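DSBA-like thioredoxin domain-containing protein (Pseudomonas aeruginosa PAO1, PDB 5HFI) probably acts as a cytosolic disulfide reductase of the thioredoxin superfamily, held here in a mixed disulfide with glutathione. Local coordinates at residues L9-D14 with A114-I119; C17-G22 with R198-P203; Y21-L26 with G179-A184; A29-E32 with D37-L40; N173-A178 with L191-T196. All coordinates share one frame; numbering follows the deposited sequence.

Interaction 1 of 5, residues L9-D14 with A114-I119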
# COMPACT_ATOMS: atom_id res chain seq x y z
N LEU A 9 -8.03 11.30 6.69
CA LEU A 9 -8.09 9.84 6.72
C LEU A 9 -6.67 9.30 6.71
O LEU A 9 -5.93 9.49 5.73
CB LEU A 9 -8.88 9.30 5.53
CG LEU A 9 -8.95 7.77 5.47
CD1 LEU A 9 -9.80 7.22 6.61
CD2 LEU A 9 -9.48 7.30 4.12
N HIS A 10 -6.28 8.64 7.79
CA HIS A 10 -4.96 8.03 7.89
C HIS A 10 -5.06 6.57 7.45
O HIS A 10 -5.95 5.85 7.90
CB HIS A 10 -4.42 8.13 9.31
CG HIS A 10 -4.24 9.54 9.79
ND1 HIS A 10 -3.05 10.22 9.66
CD2 HIS A 10 -5.10 10.38 10.41
CE1 HIS A 10 -3.19 11.43 10.17
NE2 HIS A 10 -4.42 11.56 10.64
N TYR A 11 -4.15 6.16 6.57
CA TYR A 11 -4.13 4.80 6.03
C TYR A 11 -2.80 4.15 6.40
O TYR A 11 -1.75 4.54 5.88
CB TYR A 11 -4.34 4.81 4.52
CG TYR A 11 -4.30 3.44 3.87
CD1 TYR A 11 -3.75 3.27 2.61
CD2 TYR A 11 -4.82 2.32 4.52
CE1 TYR A 11 -3.72 2.02 2.01
CE2 TYR A 11 -4.78 1.07 3.92
CZ TYR A 11 -4.23 0.93 2.67
OH TYR A 11 -4.18 -0.31 2.06
N LEU A 12 -2.86 3.17 7.30
CA LEU A 12 -1.70 2.35 7.65
C LEU A 12 -1.70 1.13 6.74
O LEU A 12 -2.64 0.32 6.76
CB LEU A 12 -1.75 1.93 9.12
CG LEU A 12 -1.34 2.99 10.15
CD1 LEU A 12 -2.02 2.72 11.48
CD2 LEU A 12 0.17 2.99 10.30
N TYR A 13 -0.63 0.97 5.96
CA TYR A 13 -0.58 -0.02 4.90
C TYR A 13 0.78 -0.70 4.90
O TYR A 13 1.73 -0.27 5.56
CB TYR A 13 -0.82 0.62 3.53
CG TYR A 13 0.36 1.43 3.07
CD1 TYR A 13 1.32 0.89 2.21
CD2 TYR A 13 0.55 2.74 3.51
CE1 TYR A 13 2.42 1.62 1.81
CE2 TYR A 13 1.64 3.48 3.10
CZ TYR A 13 2.57 2.91 2.25
OH TYR A 13 3.66 3.64 1.85
N ASP A 14 0.88 -1.77 4.10
CA ASP A 14 2.16 -2.30 3.69
C ASP A 14 2.02 -2.80 2.26
O ASP A 14 1.03 -3.49 1.96
CB ASP A 14 2.67 -3.43 4.58
CG ASP A 14 4.09 -3.82 4.25
OD1 ASP A 14 4.28 -4.71 3.40
OD2 ASP A 14 5.01 -3.19 4.82
N ALA A 114 -1.12 6.92 -5.82
CA ALA A 114 -1.05 6.36 -7.16
C ALA A 114 0.12 5.40 -7.30
O ALA A 114 0.01 4.36 -7.97
CB ALA A 114 -0.96 7.47 -8.21
N MET A 115 1.25 5.71 -6.67
CA MET A 115 2.41 4.83 -6.76
C MET A 115 2.17 3.53 -6.00
O MET A 115 2.56 2.45 -6.47
CB MET A 115 3.66 5.54 -6.25
CG MET A 115 4.82 4.62 -5.89
SD MET A 115 5.48 3.65 -7.27
CE MET A 115 5.51 4.84 -8.59
N LEU A 116 1.52 3.60 -4.84
CA LEU A 116 1.19 2.38 -4.10
C LEU A 116 0.29 1.47 -4.93
O LEU A 116 0.53 0.26 -5.00
CB LEU A 116 0.51 2.73 -2.77
CG LEU A 116 -0.01 1.54 -1.96
CD1 LEU A 116 1.13 0.61 -1.55
CD2 LEU A 116 -0.79 2.00 -0.73
N ALA A 117 -0.74 2.03 -5.56
CA ALA A 117 -1.62 1.23 -6.40
C ALA A 117 -0.86 0.60 -7.56
O ALA A 117 -1.12 -0.55 -7.93
CB ALA A 117 -2.78 2.09 -6.92
N ARG A 118 0.07 1.35 -8.16
CA ARG A 118 0.86 0.81 -9.27
C ARG A 118 1.80 -0.29 -8.79
O ARG A 118 1.99 -1.30 -9.48
CB ARG A 118 1.64 1.93 -9.94
CG ARG A 118 2.44 1.47 -11.16
CD ARG A 118 1.51 1.05 -12.30
NE ARG A 118 2.23 0.41 -13.39
CZ ARG A 118 2.43 -0.91 -13.49
NH1 ARG A 118 1.96 -1.72 -12.55
NH2 ARG A 118 3.10 -1.41 -14.52
N ILE A 119 2.42 -0.09 -7.62
CA ILE A 119 3.30 -1.10 -7.04
C ILE A 119 2.54 -2.40 -6.82
O ILE A 119 3.04 -3.50 -7.12
CB ILE A 119 3.92 -0.58 -5.73
CG1 ILE A 119 5.07 0.39 -6.01
CG2 ILE A 119 4.40 -1.74 -4.85
CD1 ILE A 119 5.58 1.09 -4.76
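Leu116 reaches from helix 112-124 to Tyr11 and Tyr13, with both methyls against Tyr13 and one against Tyr11, joining an inner strand of the thioredoxin fold to the helical portion that DsbA-like proteins carry as an insertion. Tyr13 takes the larger share. Its ring lies beneath the leucine, with CD2 of Leu116 4.1 Å from the ring centroid and 22° off the normal, a CH-pi contact over the face. The second branch of Leu116 reaches farther along the same ring, CD1 coming to 3.7 Å from Tyr13 CE1, and the two side chains run past each other in opposite senses. With chi1 at 174°, the CG of Leu116 stands anti to its backbone N and the branched end extends out from the helix toward the strand. Tyr11 meets the leucine at a slant, its CE1 4.0 Å from Leu116 CD2, and this one methyl therefore touches both rings. Two positions apart on the strand, the tyrosines also touch, CB of Tyr13 lying 3.5 Å above the plane of the Tyr11 ring, toward its rim. Val102 of helix 96-109 and Leu27 of helix 24-30 pack on Leu116 as well, and Phe183 stacks on Tyr11, so the whole cluster is buried. At the edge of the Tyr13 ring, in its plane, lies the carbonyl O of Tyr11.

Interaction 2 of 5, residues C17-G22 with R198-P203. With GSH (glutathione), chain B.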
# COMPACT_ATOMS: atom_id res chain seq x y z
N CYS A 17 1.21 -6.54 1.83
CA CYS A 17 0.07 -7.08 2.55
C CYS A 17 -1.07 -7.31 1.57
O CYS A 17 -1.56 -6.37 0.93
CB CYS A 17 -0.37 -6.12 3.66
SG CYS A 17 -1.91 -6.60 4.47
N GLY A 18 -1.49 -8.58 1.44
CA GLY A 18 -2.55 -8.90 0.49
C GLY A 18 -3.85 -8.18 0.79
O GLY A 18 -4.56 -7.76 -0.13
N TRP A 19 -4.17 -8.02 2.07
CA TRP A 19 -5.42 -7.34 2.41
C TRP A 19 -5.35 -5.85 2.10
O TRP A 19 -6.39 -5.24 1.82
CB TRP A 19 -5.75 -7.58 3.88
CG TRP A 19 -6.35 -8.93 4.10
CD1 TRP A 19 -5.78 -9.99 4.73
CD2 TRP A 19 -7.63 -9.38 3.64
NE1 TRP A 19 -6.63 -11.07 4.71
CE2 TRP A 19 -7.78 -10.72 4.05
CE3 TRP A 19 -8.68 -8.77 2.94
CZ2 TRP A 19 -8.92 -11.46 3.78
CZ3 TRP A 19 -9.81 -9.51 2.67
CH2 TRP A 19 -9.93 -10.84 3.09
N CYS A 20 -4.16 -5.26 2.12
CA CYS A 20 -4.04 -3.88 1.66
C CYS A 20 -4.35 -3.78 0.18
O CYS A 20 -5.02 -2.84 -0.26
CB CYS A 20 -2.64 -3.34 1.95
SG CYS A 20 -2.36 -3.00 3.70
N TYR A 21 -3.89 -4.75 -0.61
CA TYR A 21 -4.27 -4.80 -2.02
C TYR A 21 -5.77 -5.00 -2.17
O TYR A 21 -6.40 -4.40 -3.05
CB TYR A 21 -3.49 -5.92 -2.72
CG TYR A 21 -3.83 -6.10 -4.18
CD1 TYR A 21 -3.71 -5.04 -5.08
CD2 TYR A 21 -4.26 -7.33 -4.67
CE1 TYR A 21 -4.01 -5.21 -6.42
CE2 TYR A 21 -4.56 -7.50 -6.01
CZ TYR A 21 -4.44 -6.43 -6.88
OH TYR A 21 -4.74 -6.61 -8.21
N GLY A 22 -6.37 -5.82 -1.31
CA GLY A 22 -7.82 -5.96 -1.31
C GLY A 22 -8.52 -4.65 -1.00
O GLY A 22 -9.65 -4.43 -1.44
N ARG A 198 -15.78 -4.07 7.22
CA ARG A 198 -17.16 -3.85 6.79
C ARG A 198 -17.22 -3.41 5.33
O ARG A 198 -18.19 -3.71 4.63
CB ARG A 198 -17.83 -2.82 7.69
CG ARG A 198 -19.21 -2.37 7.23
CD ARG A 198 -20.13 -3.57 7.13
NE ARG A 198 -20.33 -4.19 8.43
CZ ARG A 198 -21.51 -4.23 9.05
NH1 ARG A 198 -22.57 -3.68 8.48
NH2 ARG A 198 -21.61 -4.82 10.23
N TYR A 199 -16.21 -2.69 4.86
CA TYR A 199 -16.26 -2.06 3.55
C TYR A 199 -15.41 -2.74 2.50
O TYR A 199 -15.41 -2.31 1.34
CB TYR A 199 -15.88 -0.58 3.67
CG TYR A 199 -16.91 0.20 4.43
CD1 TYR A 199 -16.74 0.49 5.78
CD2 TYR A 199 -18.08 0.62 3.80
CE1 TYR A 199 -17.70 1.20 6.47
CE2 TYR A 199 -19.04 1.32 4.49
CZ TYR A 199 -18.85 1.61 5.82
OH TYR A 199 -19.81 2.31 6.50
N LEU A 200 -14.68 -3.80 2.85
CA LEU A 200 -13.93 -4.55 1.85
C LEU A 200 -14.86 -5.05 0.77
O LEU A 200 -15.90 -5.66 1.06
CB LEU A 200 -13.18 -5.71 2.50
CG LEU A 200 -11.89 -5.32 3.23
CD1 LEU A 200 -11.34 -6.49 4.03
CD2 LEU A 200 -10.85 -4.80 2.24
N GLY A 201 -14.51 -4.78 -0.48
CA GLY A 201 -15.37 -5.12 -1.59
C GLY A 201 -16.55 -4.19 -1.80
O GLY A 201 -17.38 -4.47 -2.67
N GLN A 202 -16.64 -3.10 -1.04
CA GLN A 202 -17.75 -2.15 -1.15
C GLN A 202 -17.22 -0.72 -1.25
O GLN A 202 -17.48 0.11 -0.37
CB GLN A 202 -18.70 -2.29 0.05
CG GLN A 202 -19.20 -3.70 0.30
CD GLN A 202 -20.19 -4.17 -0.75
OE1 GLN A 202 -20.69 -3.38 -1.55
NE2 GLN A 202 -20.50 -5.46 -0.74
N PRO A 203 -16.49 -0.39 -2.32
CA PRO A 203 -15.92 0.96 -2.42
C PRO A 203 -16.97 2.06 -2.49
O PRO A 203 -16.72 3.17 -2.00
CB PRO A 203 -15.09 0.90 -3.71
CG PRO A 203 -15.67 -0.23 -4.49
CD PRO A 203 -16.12 -1.23 -3.47
N1 GSH B . -8.14 -7.24 7.18
CA1 GSH B . -8.11 -8.69 7.24
C1 GSH B . -9.42 -9.21 7.83
O11 GSH B . -9.41 -10.16 8.66
O12 GSH B . -10.52 -8.69 7.49
CB1 GSH B . -6.95 -9.14 8.12
CG1 GSH B . -5.80 -8.15 7.94
CD1 GSH B . -4.46 -8.87 8.13
OE1 GSH B . -4.41 -9.92 8.66
N2 GSH B . -3.24 -8.24 7.64
CA2 GSH B . -1.96 -8.90 7.81
C2 GSH B . -1.41 -8.50 9.18
O2 GSH B . -1.17 -7.37 9.42
CB2 GSH B . -0.99 -8.46 6.71
SG2 GSH B . -1.78 -8.51 5.07
N3 GSH B . -1.20 -9.51 10.20
CA3 GSH B . -0.68 -9.14 11.51
C3 GSH B . 0.75 -8.62 11.37
O31 GSH B . 1.08 -7.55 11.93
O32 GSH B . 1.59 -9.27 10.70
O HOH W 1 -12.31 -3.41 -1.49
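Trp19 and Leu200 supply the apolar part of this contact, their side chains crossing at about a right angle. The leucine extends CD1 to the six-membered end of the indole, 3.6 Å from Trp19 CZ3, in an oblique approach. Its other methyl, CD2, turns to the backbone of Gly22, 3.9 Å from that residue's O, a backbone approach made at a glycine. Leu200 is carried into place by a type II turn running from Tyr199 to Gln202, with Gly201 at the position of positive phi.

The polar link is made through water. One molecule donates to Gly22 O and accepts from Gly201 N, both at 2.8 Å, and so ties the end of the short helix to the turn.

Glutathione adds a covalent bond and an aromatic contact. SG of Cys17 is joined to SG2 of the ligand at 2.0 Å, and a chi1 of 172° swings the sulfur away from the cysteine's own N. The glutamyl arm then passes over a face of the indole, its CA1 3.5 Å above the Trp19 plane, while His65 meets the same tryptophan edge-to-face. Cys17 is the N-cap of helix 18-22 and Cys20 lies one turn on, the CxxC placement at a helix start that marks the thioredoxin active site.

Interaction 3 of 5, residues Y21-L26 with G179-A184. With GSH (glutathione), chain B.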
# COMPACT_ATOMS: atom_id res chain seq x y z
N TYR A 21 -3.89 -4.75 -0.61
CA TYR A 21 -4.27 -4.80 -2.02
C TYR A 21 -5.77 -5.00 -2.17
O TYR A 21 -6.40 -4.40 -3.05
CB TYR A 21 -3.49 -5.92 -2.72
CG TYR A 21 -3.83 -6.10 -4.18
CD1 TYR A 21 -3.71 -5.04 -5.08
CD2 TYR A 21 -4.26 -7.33 -4.67
CE1 TYR A 21 -4.01 -5.21 -6.42
CE2 TYR A 21 -4.56 -7.50 -6.01
CZ TYR A 21 -4.44 -6.43 -6.88
OH TYR A 21 -4.74 -6.61 -8.21
N GLY A 22 -6.37 -5.82 -1.31
CA GLY A 22 -7.82 -5.96 -1.31
C GLY A 22 -8.52 -4.65 -1.00
O GLY A 22 -9.65 -4.43 -1.44
N ALA A 23 -7.87 -3.77 -0.24
CA ALA A 23 -8.44 -2.47 0.10
C ALA A 23 -8.03 -1.37 -0.86
O ALA A 23 -8.38 -0.21 -0.64
CB ALA A 23 -8.03 -2.08 1.53
N SER A 24 -7.28 -1.68 -1.92
CA SER A 24 -6.89 -0.65 -2.87
C SER A 24 -8.09 0.12 -3.43
O SER A 24 -7.97 1.35 -3.59
CB SER A 24 -6.06 -1.27 -4.00
OG SER A 24 -5.46 -0.26 -4.81
N PRO A 25 -9.23 -0.50 -3.75
CA PRO A 25 -10.37 0.32 -4.19
C PRO A 25 -10.88 1.26 -3.12
O PRO A 25 -11.46 2.30 -3.45
CB PRO A 25 -11.42 -0.73 -4.60
CG PRO A 25 -10.69 -2.00 -4.75
CD PRO A 25 -9.55 -1.94 -3.80
N LEU A 26 -10.69 0.93 -1.84
CA LEU A 26 -11.12 1.83 -0.78
C LEU A 26 -10.22 3.06 -0.70
O LEU A 26 -10.71 4.17 -0.48
CB LEU A 26 -11.13 1.10 0.57
CG LEU A 26 -11.94 -0.19 0.63
CD1 LEU A 26 -12.04 -0.68 2.07
CD2 LEU A 26 -13.32 -0.00 0.03
N GLY A 179 -2.50 -4.69 12.78
CA GLY A 179 -1.89 -4.82 11.48
C GLY A 179 -2.51 -3.98 10.39
O GLY A 179 -3.08 -2.91 10.65
N PHE A 180 -2.41 -4.46 9.15
CA PHE A 180 -2.85 -3.72 7.98
C PHE A 180 -3.89 -4.53 7.21
O PHE A 180 -3.84 -5.75 7.21
CB PHE A 180 -1.67 -3.40 7.07
CG PHE A 180 -0.38 -3.22 7.80
CD1 PHE A 180 0.51 -4.27 7.93
CD2 PHE A 180 -0.05 -2.00 8.36
CE1 PHE A 180 1.70 -4.12 8.61
CE2 PHE A 180 1.15 -1.84 9.04
CZ PHE A 180 2.02 -2.90 9.16
N PRO A 181 -4.83 -3.85 6.54
CA PRO A 181 -5.04 -2.40 6.45
C PRO A 181 -5.66 -1.83 7.72
O PRO A 181 -6.41 -2.53 8.39
CB PRO A 181 -6.02 -2.25 5.29
CG PRO A 181 -6.71 -3.56 5.21
CD PRO A 181 -5.72 -4.58 5.63
N THR A 182 -5.34 -0.58 8.05
CA THR A 182 -6.00 0.13 9.14
C THR A 182 -6.28 1.55 8.69
O THR A 182 -5.37 2.26 8.25
CB THR A 182 -5.15 0.13 10.42
OG1 THR A 182 -4.99 -1.21 10.90
CG2 THR A 182 -5.81 0.97 11.50
N PHE A 183 -7.54 1.96 8.77
CA PHE A 183 -7.97 3.32 8.46
C PHE A 183 -8.41 4.03 9.73
O PHE A 183 -9.14 3.46 10.54
CB PHE A 183 -9.13 3.33 7.45
CG PHE A 183 -8.72 3.01 6.04
CD1 PHE A 183 -8.18 4.00 5.23
CD2 PHE A 183 -8.91 1.75 5.52
CE1 PHE A 183 -7.82 3.72 3.92
CE2 PHE A 183 -8.55 1.46 4.21
CZ PHE A 183 -8.01 2.45 3.41
N ALA A 184 -7.97 5.27 9.90
CA ALA A 184 -8.36 6.07 11.05
C ALA A 184 -8.70 7.47 10.60
O ALA A 184 -7.95 8.08 9.83
CB ALA A 184 -7.24 6.10 12.11
N1 GSH B . -8.14 -7.24 7.18
CA1 GSH B . -8.11 -8.69 7.24
C1 GSH B . -9.42 -9.21 7.83
O11 GSH B . -9.41 -10.16 8.66
O12 GSH B . -10.52 -8.69 7.49
CB1 GSH B . -6.95 -9.14 8.12
CG1 GSH B . -5.80 -8.15 7.94
CD1 GSH B . -4.46 -8.87 8.13
OE1 GSH B . -4.41 -9.92 8.66
N2 GSH B . -3.24 -8.24 7.64
CA2 GSH B . -1.96 -8.90 7.81
C2 GSH B . -1.41 -8.50 9.18
O2 GSH B . -1.17 -7.37 9.42
CB2 GSH B . -0.99 -8.46 6.71
SG2 GSH B . -1.78 -8.51 5.07
N3 GSH B . -1.20 -9.51 10.20
CA3 GSH B . -0.68 -9.14 11.51
C3 GSH B . 0.75 -8.62 11.37
O31 GSH B . 1.08 -7.55 11.93
O32 GSH B . 1.59 -9.27 10.70
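Pro181 sets its ring against the methyl of Ala23, CG of the proline 4.2 Å from CB of the alanine. The peptide bond before Pro181 is cis, so this is the cis-proline loop of the thioredoxin fold, facing the junction of helices 18-22 and 24-30, with Trp19 and Cys20 of the former also on the proline, and leading into strand 182-186. Next along, Phe183 turns its ring toward Ala23 and Leu26. Ala23 CB meets it at the edge, near the ring plane, whereas Leu26 CB comes in obliquely, 4.4 Å from Phe183 CZ. All four residues are buried, and the contacts between them are loose and wholly apolar.

The loop backbone also binds glutathione. Phe180 pairs with the ligand's cysteinyl unit in beta-strand fashion: its N donates to GSH O2 (3.2 Å, 162°), and its O accepts from GSH N2 at 2.6 Å. The loop itself is braced by Thr182, whose OG1 donates to Gly179 O at 2.6 Å, with the hydroxyl oxygen 19° out of the carbonyl plane.

Interaction 4 of 5, residues A29-E32 with D37-L40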
# COMPACT_ATOMS: atom_id res chain seq x y z
N ALA A 29 -11.20 5.18 -3.74
CA ALA A 29 -12.46 5.88 -3.51
C ALA A 29 -12.30 7.01 -2.51
O ALA A 29 -12.92 8.07 -2.65
CB ALA A 29 -13.53 4.89 -3.04
N ALA A 30 -11.46 6.81 -1.49
CA ALA A 30 -11.24 7.85 -0.49
C ALA A 30 -10.58 9.08 -1.11
O ALA A 30 -10.89 10.21 -0.74
CB ALA A 30 -10.40 7.32 0.66
N CYS A 31 -9.66 8.87 -2.05
CA CYS A 31 -8.97 9.98 -2.69
C CYS A 31 -9.87 10.79 -3.61
O CYS A 31 -9.42 11.81 -4.14
CB CYS A 31 -7.77 9.46 -3.47
SG CYS A 31 -6.46 8.80 -2.42
N GLU A 32 -11.12 10.38 -3.81
CA GLU A 32 -12.07 11.12 -4.63
C GLU A 32 -13.04 11.96 -3.82
O GLU A 32 -13.86 12.67 -4.40
CB GLU A 32 -12.86 10.15 -5.52
CG GLU A 32 -12.00 9.30 -6.44
CD GLU A 32 -12.73 8.06 -6.93
OE1 GLU A 32 -13.92 7.90 -6.60
OE2 GLU A 32 -12.11 7.25 -7.65
N ASP A 37 -8.68 14.87 3.36
CA ASP A 37 -7.25 14.66 3.22
C ASP A 37 -6.91 13.22 3.56
O ASP A 37 -7.43 12.66 4.53
CB ASP A 37 -6.47 15.62 4.12
CG ASP A 37 -4.98 15.40 4.07
OD1 ASP A 37 -4.46 15.06 2.98
OD2 ASP A 37 -4.31 15.57 5.11
N VAL A 38 -6.04 12.60 2.76
CA VAL A 38 -5.65 11.21 2.94
C VAL A 38 -4.14 11.15 3.14
O VAL A 38 -3.38 11.61 2.27
CB VAL A 38 -6.08 10.33 1.76
CG1 VAL A 38 -5.54 8.92 1.92
CG2 VAL A 38 -7.59 10.31 1.63
N ARG A 39 -3.70 10.59 4.26
CA ARG A 39 -2.28 10.43 4.59
C ARG A 39 -1.92 8.96 4.59
O ARG A 39 -2.64 8.14 5.18
CB ARG A 39 -1.96 11.02 5.96
CG ARG A 39 -2.52 12.40 6.21
CD ARG A 39 -1.60 13.50 5.74
NE ARG A 39 -2.07 14.80 6.21
CZ ARG A 39 -1.59 15.42 7.28
NH1 ARG A 39 -0.62 14.87 7.99
NH2 ARG A 39 -2.08 16.60 7.64
N LEU A 40 -0.80 8.62 3.96
CA LEU A 40 -0.32 7.25 3.90
C LEU A 40 0.74 7.01 4.97
O LEU A 40 1.63 7.85 5.17
CB LEU A 40 0.25 6.92 2.52
CG LEU A 40 -0.69 6.35 1.45
CD1 LEU A 40 -1.99 7.12 1.35
CD2 LEU A 40 0.00 6.32 0.09
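Val38 meets Ala30 and Cys31 where the beta-alpha-beta crossover of the thioredoxin fold closes: strand 8-13 leads through helix 24-30 into strand 37-42, parallel to the first. Along the returning strand, Asp37 points away from the helix end and pairs instead with Arg39. Val38, next, faces the helix and divides its two methyls. CG2 lies 4.2 Å from Ala30 CB and also close to the carbonyl O of that residue; CG1, anti to the valine's own N (chi1 175°), turns to Cys31 and approaches its SG at 4.4 Å. Ala30 is buried, with Leu9, Trp206 and Leu210 around it, while Cys31 lies at the surface. Arg39 returns to the side of Asp37, and its NE donates to Asp37 OD2 in a salt bridge of 2.6 Å. The acceptor is met on its syn side, 16° out of the carboxylate plane, and the oxygen lies near the guanidinium plane, 12° out of it. Leu40 resumes the inward direction of Val38, placing its CB beside Tyr13 CE2.

Interaction 5 of 5, residues N173-A178 with L191-T196. With GSH (glutathione), chain B.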
# COMPACT_ATOMS: atom_id res chain seq x y z
N ASN A 173 0.73 1.63 17.51
CA ASN A 173 0.77 1.30 18.93
C ASN A 173 -0.28 2.09 19.71
O ASN A 173 -1.02 1.52 20.52
CB ASN A 173 2.17 1.56 19.49
CG ASN A 173 2.30 1.18 20.95
OD1 ASN A 173 2.02 1.97 21.84
ND2 ASN A 173 2.74 -0.05 21.19
N ARG A 174 -0.36 3.40 19.47
CA ARG A 174 -1.32 4.23 20.21
C ARG A 174 -2.76 3.84 19.89
O ARG A 174 -3.65 4.04 20.72
CB ARG A 174 -1.10 5.71 19.90
CG ARG A 174 0.19 6.28 20.46
CD ARG A 174 0.24 7.80 20.31
NE ARG A 174 0.27 8.19 18.91
CZ ARG A 174 1.39 8.45 18.23
NH1 ARG A 174 2.57 8.36 18.84
NH2 ARG A 174 1.32 8.80 16.95
N LEU A 175 -3.00 3.30 18.70
CA LEU A 175 -4.34 2.90 18.29
C LEU A 175 -4.66 1.45 18.66
O LEU A 175 -5.79 1.00 18.42
CB LEU A 175 -4.52 3.09 16.78
CG LEU A 175 -4.32 4.52 16.27
CD1 LEU A 175 -4.45 4.58 14.76
CD2 LEU A 175 -5.31 5.47 16.94
N GLY A 176 -3.71 0.73 19.24
CA GLY A 176 -3.90 -0.69 19.46
C GLY A 176 -4.06 -1.49 18.19
O GLY A 176 -4.57 -2.62 18.24
N ALA A 177 -3.64 -0.95 17.05
CA ALA A 177 -3.84 -1.61 15.78
C ALA A 177 -2.89 -2.80 15.65
O ALA A 177 -1.68 -2.67 15.85
CB ALA A 177 -3.62 -0.63 14.63
N ALA A 178 -3.45 -3.96 15.30
CA ALA A 178 -2.66 -5.18 15.18
C ALA A 178 -1.96 -5.31 13.83
O ALA A 178 -0.93 -5.98 13.74
CB ALA A 178 -3.54 -6.40 15.42
N LEU A 191 -8.98 11.06 16.97
CA LEU A 191 -8.74 9.95 16.07
C LEU A 191 -9.73 8.82 16.32
O LEU A 191 -9.95 8.44 17.48
CB LEU A 191 -7.31 9.42 16.22
CG LEU A 191 -6.28 9.92 15.21
CD1 LEU A 191 -4.87 9.71 15.73
CD2 LEU A 191 -6.45 9.22 13.88
N GLN A 192 -10.31 8.29 15.25
CA GLN A 192 -11.28 7.20 15.33
C GLN A 192 -10.93 6.15 14.29
O GLN A 192 -10.87 6.45 13.09
CB GLN A 192 -12.70 7.72 15.10
CG GLN A 192 -13.76 6.63 15.00
CD GLN A 192 -15.15 7.19 14.78
OE1 GLN A 192 -15.42 8.35 15.07
NE2 GLN A 192 -16.05 6.36 14.26
N VAL A 193 -10.69 4.92 14.74
CA VAL A 193 -10.36 3.83 13.82
C VAL A 193 -11.64 3.29 13.20
O VAL A 193 -12.64 3.09 13.89
CB VAL A 193 -9.57 2.73 14.55
CG1 VAL A 193 -9.52 1.46 13.73
CG2 VAL A 193 -8.16 3.22 14.87
N LEU A 194 -11.62 3.09 11.88
CA LEU A 194 -12.81 2.71 11.14
C LEU A 194 -12.89 1.20 10.94
O LEU A 194 -11.90 0.47 11.05
CB LEU A 194 -12.84 3.41 9.77
CG LEU A 194 -12.62 4.93 9.80
CD1 LEU A 194 -12.73 5.52 8.41
CD2 LEU A 194 -13.62 5.59 10.72
N ASP A 195 -14.11 0.73 10.64
CA ASP A 195 -14.38 -0.69 10.43
C ASP A 195 -14.10 -1.01 8.96
O ASP A 195 -15.00 -1.07 8.12
CB ASP A 195 -15.82 -1.02 10.83
CG ASP A 195 -16.13 -2.50 10.74
OD1 ASP A 195 -17.29 -2.88 11.01
OD2 ASP A 195 -15.23 -3.30 10.40
N THR A 196 -12.82 -1.25 8.67
CA THR A 196 -12.41 -1.50 7.29
C THR A 196 -13.00 -2.79 6.75
O THR A 196 -13.41 -2.86 5.58
CB THR A 196 -10.89 -1.52 7.19
OG1 THR A 196 -10.36 -0.26 7.65
CG2 THR A 196 -10.44 -1.74 5.75
N1 GSH B . -8.14 -7.24 7.18
CA1 GSH B . -8.11 -8.69 7.24
C1 GSH B . -9.42 -9.21 7.83
O11 GSH B . -9.41 -10.16 8.66
O12 GSH B . -10.52 -8.69 7.49
CB1 GSH B . -6.95 -9.14 8.12
CG1 GSH B . -5.80 -8.15 7.94
CD1 GSH B . -4.46 -8.87 8.13
OE1 GSH B . -4.41 -9.92 8.66
N2 GSH B . -3.24 -8.24 7.64
CA2 GSH B . -1.96 -8.90 7.81
C2 GSH B . -1.41 -8.50 9.18
O2 GSH B . -1.17 -7.37 9.42
CB2 GSH B . -0.99 -8.46 6.71
SG2 GSH B . -1.78 -8.51 5.07
N3 GSH B . -1.20 -9.51 10.20
CA3 GSH B . -0.68 -9.14 11.51
C3 GSH B . 0.75 -8.62 11.37
O31 GSH B . 1.08 -7.55 11.93
O32 GSH B . 1.59 -9.27 10.70
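A single side chain, Leu175, provides the whole of one side of this contact, and it does so just where helix 159-174 ends. The next residue, Gly176, has positive phi and closes a Schellman motif, its N bonded to Asn173 O at 3.1 Å. Across from it runs 191-193, an edge strand of the thioredoxin-fold sheet. Val193 gives the closer approach: its CG2 sits over the leucine's branch, 4.0 Å from Leu175 CD1 and nearly as near to CB and CD2, the two side chains slanting across each other. A chi1 of -59° turns CG of Leu175 opposite its carbonyl carbon, and from there CD1 and CD2 both reach the strand. Its CD2 turns to Leu191, two residues before Val193 on the same strand face, and reaches that side chain's CD1 at 4.4 Å. The contact is apolar though near the surface, with Ala184 of the neighbouring strand beneath both leucines. Farther along, 173-178 reaches the glutathione pocket, where Ala178 O lies 3.1 Å from GSH O31, a close approach of two oxygens.

Interactions 1, 2 and 3 are buried, 4 is partly so, and 5 lies at the surface. Interactions 2 and 3 share Tyr21 and Gly22 and border the same glutathione, which interaction 5 also reaches at Ala178, with the mixed disulfide in 2 and the backbone pairing of the cis-proline loop in 3. Interactions 1, 3, 4 and 5 all reach the four-stranded sheet: 1 the inner strand 8-13, 3 the other inner strand 182-186, and 4 and 5 the outer strands 37-42 and 191-193. Tyr11 packing on Phe183 couples 1 to 3. Direct side-chain contacts are apolar throughout, but aromatic rings take part in 1 to 3, while 4 and 5 rest on aliphatic groups and, in 4, a cysteine sulfur.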